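Local coordinates for envelope polyprotein (Puumala orthohantavirus, PDB 5FXU) that forms the Gn ectodomain of the hantaviral surface glycoproteins and probably takes part, with its partner Gc, in host-cell attachment and entry, at residues L208-C221 and G331-L343. Residues are numbered along the deposited sequence; the frame is centred on the assembly and turned at random.
Sequences LEKSFETLVQKTSC and GNHSVCDKKTLPL. With NAG (2-acetamido-2-deoxy-beta-D-glucopyranose), chain D; NAG (2-acetamido-2-deoxy-beta-D-glucopyranose), chain B.
The rings of F212 and H333 lie in an offset stack, centroids 3.9 Å apart and planes only 7° from parallel. F212 CB extends the same cover as a CH-pi contact, while the opposite face of the imidazole carries the carbonyl oxygen G331 O over its centre, 3.5 Å above the ring plane. At the imidazole edge sits the E209 carboxylate, nearly coplanar with the ring, and L341 CD2 also lies in that plane. H333 ND1 donates to the syn lone pair of E209 OE2 over 2.7 Å and almost straight, at 172°. The stack and this straight bond together hold the H333 ring in its rotation.

The same E209 OE2 takes a second donor, K339 NZ, on its anti side but tilted well out of the carboxylate plane, at 2.9 Å. With chi2 at 53° the E209 chain bends, bringing its carboxylate between imidazole and ammonium. K339, its chain extended beyond CG, also bridges to the anti lone pair of E213 OE2 (2.7 Å) and donates to V335 O. Beside this network L341 CD2 packs against F212 CE2 at 3.6 Å, and helix 249-260 touches F212 through L255 and M258.

Further along, the disulfide C221–C336 ties the loop after helix 208-216 covalently to the loop that follows the type I turn N332–V335, whose N332 bears the glycan. The contact illustrates how buried carboxylates can be accommodated by sharing donors: E209 and E213 divide one lysine, which would offset their charge. The E209 carboxylate would tend to raise the basicity of H333, an effect the lysine on the same oxygen probably tempers.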
loop_
_atom_site.group_PDB
_atom_site.type_symbol
_atom_site.label_atom_id
_atom_site.label_comp_id
_atom_site.label_asym_id
_atom_site.label_seq_id
_atom_site.Cartn_x
_atom_site.Cartn_y
_atom_site.Cartn_z
ATOM N N LEU A 208 1.628 15.323 4.312
ATOM C CA LEU A 208 0.509 14.516 3.829
ATOM C C LEU A 208 -0.688 14.453 4.794
ATOM O O LEU A 208 -1.833 14.584 4.354
ATOM C CB LEU A 208 1.000 13.117 3.475
ATOM C CG LEU A 208 -0.002 12.092 2.956
ATOM C CD1 LEU A 208 -0.676 12.610 1.692
ATOM C CD2 LEU A 208 0.712 10.775 2.696
ATOM N N GLU A 209 -0.439 14.295 6.093
ATOM C CA GLU A 209 -1.540 14.174 7.045
ATOM C C GLU A 209 -2.316 15.483 7.190
ATOM O O GLU A 209 -3.523 15.456 7.476
ATOM C CB GLU A 209 -1.055 13.675 8.405
ATOM C CG GLU A 209 -2.155 13.338 9.405
ATOM C CD GLU A 209 -3.222 12.373 8.879
ATOM O OE1 GLU A 209 -2.903 11.446 8.110
ATOM O OE2 GLU A 209 -4.393 12.508 9.279
ATOM N N LYS A 210 -1.651 16.622 6.964
ATOM C CA LYS A 210 -2.360 17.912 6.904
ATOM C C LYS A 210 -3.397 17.944 5.790
ATOM O O LYS A 210 -4.488 18.502 5.982
ATOM C CB LYS A 210 -1.401 19.096 6.770
ATOM C CG LYS A 210 -0.538 19.341 8.012
ATOM C CD LYS A 210 0.099 20.730 7.987
ATOM C CE LYS A 210 0.850 21.096 9.305
ATOM N NZ LYS A 210 0.310 20.688 10.654
ATOM N N SER A 211 -3.094 17.321 4.652
ATOM C CA SER A 211 -4.064 17.234 3.569
ATOM C C SER A 211 -5.288 16.471 3.999
ATOM O O SER A 211 -6.407 16.918 3.764
ATOM C CB SER A 211 -3.473 16.587 2.316
ATOM O OG SER A 211 -2.241 17.199 1.945
ATOM N N PHE A 212 -5.100 15.366 4.716
ATOM C CA PHE A 212 -6.241 14.605 5.237
ATOM C C PHE A 212 -7.046 15.427 6.239
ATOM O O PHE A 212 -8.273 15.398 6.242
ATOM C CB PHE A 212 -5.789 13.277 5.894
ATOM C CG PHE A 212 -5.419 12.213 4.917
ATOM C CD1 PHE A 212 -6.400 11.557 4.202
ATOM C CD2 PHE A 212 -4.093 11.880 4.693
ATOM C CE1 PHE A 212 -6.065 10.597 3.280
ATOM C CE2 PHE A 212 -3.753 10.906 3.773
ATOM C CZ PHE A 212 -4.741 10.264 3.065
ATOM N N GLU A 213 -6.345 16.134 7.112
ATOM C CA GLU A 213 -6.995 16.939 8.162
ATOM C C GLU A 213 -7.898 18.067 7.569
ATOM O O GLU A 213 -9.045 18.233 8.001
ATOM C CB GLU A 213 -5.934 17.450 9.150
ATOM C CG GLU A 213 -5.460 16.336 10.102
ATOM C CD GLU A 213 -4.164 16.636 10.855
ATOM O OE1 GLU A 213 -3.553 17.713 10.671
ATOM O OE2 GLU A 213 -3.760 15.772 11.660
ATOM N N THR A 214 -7.413 18.783 6.550
ATOM C CA THR A 214 -8.264 19.784 5.853
ATOM C C THR A 214 -9.553 19.157 5.309
ATOM O O THR A 214 -10.618 19.748 5.377
ATOM C CB THR A 214 -7.589 20.535 4.693
ATOM O OG1 THR A 214 -7.278 19.624 3.626
ATOM C CG2 THR A 214 -6.351 21.289 5.169
ATOM N N LEU A 215 -9.453 17.946 4.790
ATOM C CA LEU A 215 -10.616 17.281 4.223
ATOM C C LEU A 215 -11.651 16.820 5.269
ATOM O O LEU A 215 -12.848 16.878 5.011
ATOM C CB LEU A 215 -10.130 16.103 3.371
ATOM C CG LEU A 215 -11.142 15.314 2.551
ATOM C CD1 LEU A 215 -11.882 16.189 1.547
ATOM C CD2 LEU A 215 -10.399 14.197 1.840
ATOM N N VAL A 216 -11.188 16.350 6.427
ATOM C CA VAL A 216 -12.069 15.717 7.451
ATOM C C VAL A 216 -12.039 16.319 8.882
ATOM O O VAL A 216 -12.548 15.698 9.817
ATOM C CB VAL A 216 -11.845 14.158 7.450
ATOM C CG1 VAL A 216 -12.528 13.411 8.600
ATOM C CG2 VAL A 216 -12.359 13.571 6.137
ATOM N N GLN A 217 -11.528 17.540 9.075
ATOM C CA GLN A 217 -11.470 18.085 10.446
ATOM C C GLN A 217 -12.221 19.360 10.672
ATOM O O GLN A 217 -12.402 20.177 9.779
ATOM C CB GLN A 217 -10.035 18.292 10.952
ATOM C CG GLN A 217 -9.414 17.048 11.542
ATOM C CD GLN A 217 -8.154 17.342 12.309
ATOM O OE1 GLN A 217 -7.448 18.325 12.041
ATOM N NE2 GLN A 217 -7.838 16.465 13.249
ATOM N N LYS A 218 -12.599 19.515 11.932
ATOM C CA LYS A 218 -13.309 20.694 12.415
ATOM C C LYS A 218 -12.216 21.725 12.762
ATOM O O LYS A 218 -12.072 22.766 12.102
ATOM C CB LYS A 218 -14.241 20.388 13.626
ATOM C CG LYS A 218 -14.556 18.911 13.849
ATOM C CD LYS A 218 -13.487 18.198 14.681
ATOM C CE LYS A 218 -13.424 16.715 14.337
ATOM N NZ LYS A 218 -12.609 15.911 15.289
ATOM N N THR A 219 -11.394 21.360 13.750
ATOM C CA THR A 219 -10.427 22.253 14.396
ATOM C C THR A 219 -8.960 21.921 14.034
ATOM O O THR A 219 -8.690 20.968 13.292
ATOM C CB THR A 219 -10.638 22.208 15.930
ATOM O OG1 THR A 219 -10.465 20.866 16.405
ATOM C CG2 THR A 219 -12.056 22.700 16.296
ATOM N N SER A 220 -8.030 22.733 14.548
ATOM C CA SER A 220 -6.594 22.625 14.235
ATOM C C SER A 220 -5.793 21.622 15.093
ATOM O O SER A 220 -5.694 21.764 16.315
ATOM C CB SER A 220 -5.939 24.009 14.334
ATOM O OG SER A 220 -4.700 24.027 13.652
ATOM N N CYS A 221 -5.219 20.617 14.425
ATOM C CA CYS A 221 -4.204 19.734 15.018
ATOM C C CYS A 221 -2.847 20.383 15.040
ATOM O O CYS A 221 -2.433 20.986 14.066
ATOM C CB CYS A 221 -4.039 18.424 14.245
ATOM S SG CYS A 221 -5.320 17.192 14.438
ATOM N N GLY A 331 -5.947 4.860 12.387
ATOM C CA GLY A 331 -5.867 5.587 11.121
ATOM C C GLY A 331 -6.969 6.615 10.871
ATOM O O GLY A 331 -7.001 7.226 9.789
ATOM N N ASN A 332 -7.860 6.812 11.852
ATOM C CA ASN A 332 -8.960 7.782 11.743
ATOM C C ASN A 332 -8.355 9.193 11.693
ATOM O O ASN A 332 -7.720 9.646 12.642
ATOM C CB ASN A 332 -9.963 7.587 12.907
ATOM C CG ASN A 332 -11.065 8.629 12.957
ATOM O OD1 ASN A 332 -11.135 9.544 12.133
ATOM N ND2 ASN A 332 -11.946 8.487 13.958
ATOM N N HIS A 333 -8.540 9.863 10.556
ATOM C CA HIS A 333 -7.958 11.193 10.318
ATOM C C HIS A 333 -8.564 12.330 11.155
ATOM O O HIS A 333 -7.917 13.373 11.345
ATOM C CB HIS A 333 -8.022 11.534 8.831
ATOM C CG HIS A 333 -7.227 10.593 7.980
ATOM N ND1 HIS A 333 -5.850 10.610 7.945
ATOM C CD2 HIS A 333 -7.609 9.586 7.172
ATOM C CE1 HIS A 333 -5.420 9.663 7.133
ATOM N NE2 HIS A 333 -6.469 9.023 6.654
ATOM N N SER A 334 -9.776 12.120 11.674
ATOM C CA SER A 334 -10.410 13.078 12.599
ATOM C C SER A 334 -9.727 13.179 13.971
ATOM O O SER A 334 -9.930 14.144 14.690
ATOM C CB SER A 334 -11.875 12.709 12.812
ATOM O OG SER A 334 -12.563 12.599 11.575
ATOM N N VAL A 335 -8.950 12.171 14.342
ATOM C CA VAL A 335 -8.180 12.163 15.594
ATOM C C VAL A 335 -6.909 12.980 15.382
ATOM O O VAL A 335 -6.401 13.033 14.265
ATOM C CB VAL A 335 -7.877 10.694 15.996
ATOM C CG1 VAL A 335 -6.838 10.581 17.095
ATOM C CG2 VAL A 335 -9.172 10.015 16.420
ATOM N N CYS A 336 -6.386 13.599 16.436
ATOM C CA CYS A 336 -5.164 14.414 16.322
ATOM C C CYS A 336 -3.897 13.656 16.668
ATOM O O CYS A 336 -2.893 13.769 15.968
ATOM C CB CYS A 336 -5.234 15.664 17.206
ATOM S SG CYS A 336 -5.837 17.190 16.444
ATOM N N ASP A 337 -3.936 12.893 17.751
ATOM C CA ASP A 337 -2.732 12.260 18.284
ATOM C C ASP A 337 -2.687 10.766 18.033
ATOM O O ASP A 337 -3.714 10.121 17.848
ATOM C CB ASP A 337 -2.628 12.513 19.794
ATOM C CG ASP A 337 -2.435 13.983 20.133
ATOM O OD1 ASP A 337 -1.661 14.679 19.434
ATOM O OD2 ASP A 337 -3.050 14.432 21.123
ATOM N N LYS A 338 -1.467 10.236 18.052
ATOM C CA LYS A 338 -1.218 8.799 18.094
ATOM C C LYS A 338 -1.718 8.029 16.870
ATOM O O LYS A 338 -1.995 6.826 16.952
ATOM C CB LYS A 338 -1.800 8.191 19.383
ATOM C CG LYS A 338 -1.221 8.740 20.671
ATOM C CD LYS A 338 -1.845 8.024 21.872
ATOM C CE LYS A 338 -1.076 8.259 23.160
ATOM N NZ LYS A 338 -0.897 9.714 23.441
ATOM N N LYS A 339 -1.792 8.709 15.733
ATOM C CA LYS A 339 -2.360 8.124 14.527
ATOM C C LYS A 339 -1.291 7.790 13.498
ATOM O O LYS A 339 -0.112 8.149 13.643
ATOM C CB LYS A 339 -3.444 9.028 13.951
ATOM C CG LYS A 339 -2.971 10.332 13.337
ATOM C CD LYS A 339 -4.143 11.123 12.780
ATOM C CE LYS A 339 -3.788 12.589 12.617
ATOM N NZ LYS A 339 -4.926 13.327 12.020
ATOM N N THR A 340 -1.715 7.057 12.471
ATOM C CA THR A 340 -0.815 6.513 11.483
ATOM C C THR A 340 -1.380 6.610 10.086
ATOM O O THR A 340 -2.586 6.802 9.913
ATOM C CB THR A 340 -0.551 5.016 11.734
ATOM O OG1 THR A 340 -1.773 4.287 11.593
ATOM C CG2 THR A 340 0.013 4.789 13.118
ATOM N N LEU A 341 -0.482 6.417 9.111
ATOM C CA LEU A 341 -0.818 6.223 7.698
ATOM C C LEU A 341 -0.356 4.840 7.293
ATOM O O LEU A 341 0.738 4.407 7.675
ATOM C CB LEU A 341 -0.107 7.245 6.808
ATOM C CG LEU A 341 -0.666 8.671 6.856
ATOM C CD1 LEU A 341 0.352 9.646 6.307
ATOM C CD2 LEU A 341 -1.959 8.777 6.084
ATOM N N PRO A 342 -1.172 4.138 6.500
ATOM C CA PRO A 342 -0.766 2.799 6.108
ATOM C C PRO A 342 0.287 2.814 4.996
ATOM O O PRO A 342 0.297 3.737 4.162
ATOM C CB PRO A 342 -2.071 2.176 5.632
ATOM C CG PRO A 342 -2.873 3.348 5.112
ATOM C CD PRO A 342 -2.528 4.477 6.029
ATOM N N LEU A 343 1.138 1.783 4.978
ATOM C CA LEU A 343 2.198 1.649 3.974
ATOM C C LEU A 343 1.667 1.383 2.576
ATOM O O LEU A 343 2.216 1.893 1.597
ATOM C CB LEU A 343 3.196 0.547 4.352
ATOM C CG LEU A 343 4.105 0.783 5.540
ATOM C CD1 LEU A 343 5.385 -0.017 5.315
ATOM C CD2 LEU A 343 4.440 2.239 5.807
HETATM C C1 NAG D . -13.035 9.395 14.217
HETATM C C2 NAG D . -14.216 8.602 14.723
HETATM C C3 NAG D . -15.361 9.544 15.070
HETATM C C4 NAG D . -14.925 10.513 16.167
HETATM C C5 NAG D . -13.625 11.208 15.751
HETATM C C6 NAG D . -13.032 12.007 16.909
HETATM C C7 NAG D . -14.590 6.320 13.815
HETATM C C8 NAG D . -14.164 5.656 15.094
HETATM N N2 NAG D . -14.602 7.655 13.697
HETATM O O3 NAG D . -16.485 8.766 15.494
HETATM O O4 NAG D . -15.942 11.512 16.349
HETATM O O5 NAG D . -12.645 10.265 15.288
HETATM O O6 NAG D . -12.576 11.108 17.923
HETATM O O7 NAG D . -14.938 5.645 12.867
HETATM C C1 NAG B . -16.772 11.374 17.525
HETATM C C2 NAG B . -17.487 12.714 17.711
HETATM C C3 NAG B . -18.543 12.646 18.826
HETATM C C4 NAG B . -19.505 11.487 18.579
HETATM C C5 NAG B . -18.715 10.181 18.419
HETATM C C6 NAG B . -19.627 8.997 18.084
HETATM C C7 NAG B . -15.964 14.552 17.065
HETATM C C8 NAG B . -14.965 15.551 17.574
HETATM N N2 NAG B . -16.495 13.747 17.997
HETATM O O3 NAG B . -19.301 13.868 18.903
HETATM O O4 NAG B . -20.442 11.412 19.670
HETATM O O5 NAG B . -17.718 10.305 17.392
HETATM O O6 NAG B . -19.742 8.814 16.667
HETATM O O7 NAG B . -16.254 14.490 15.876
#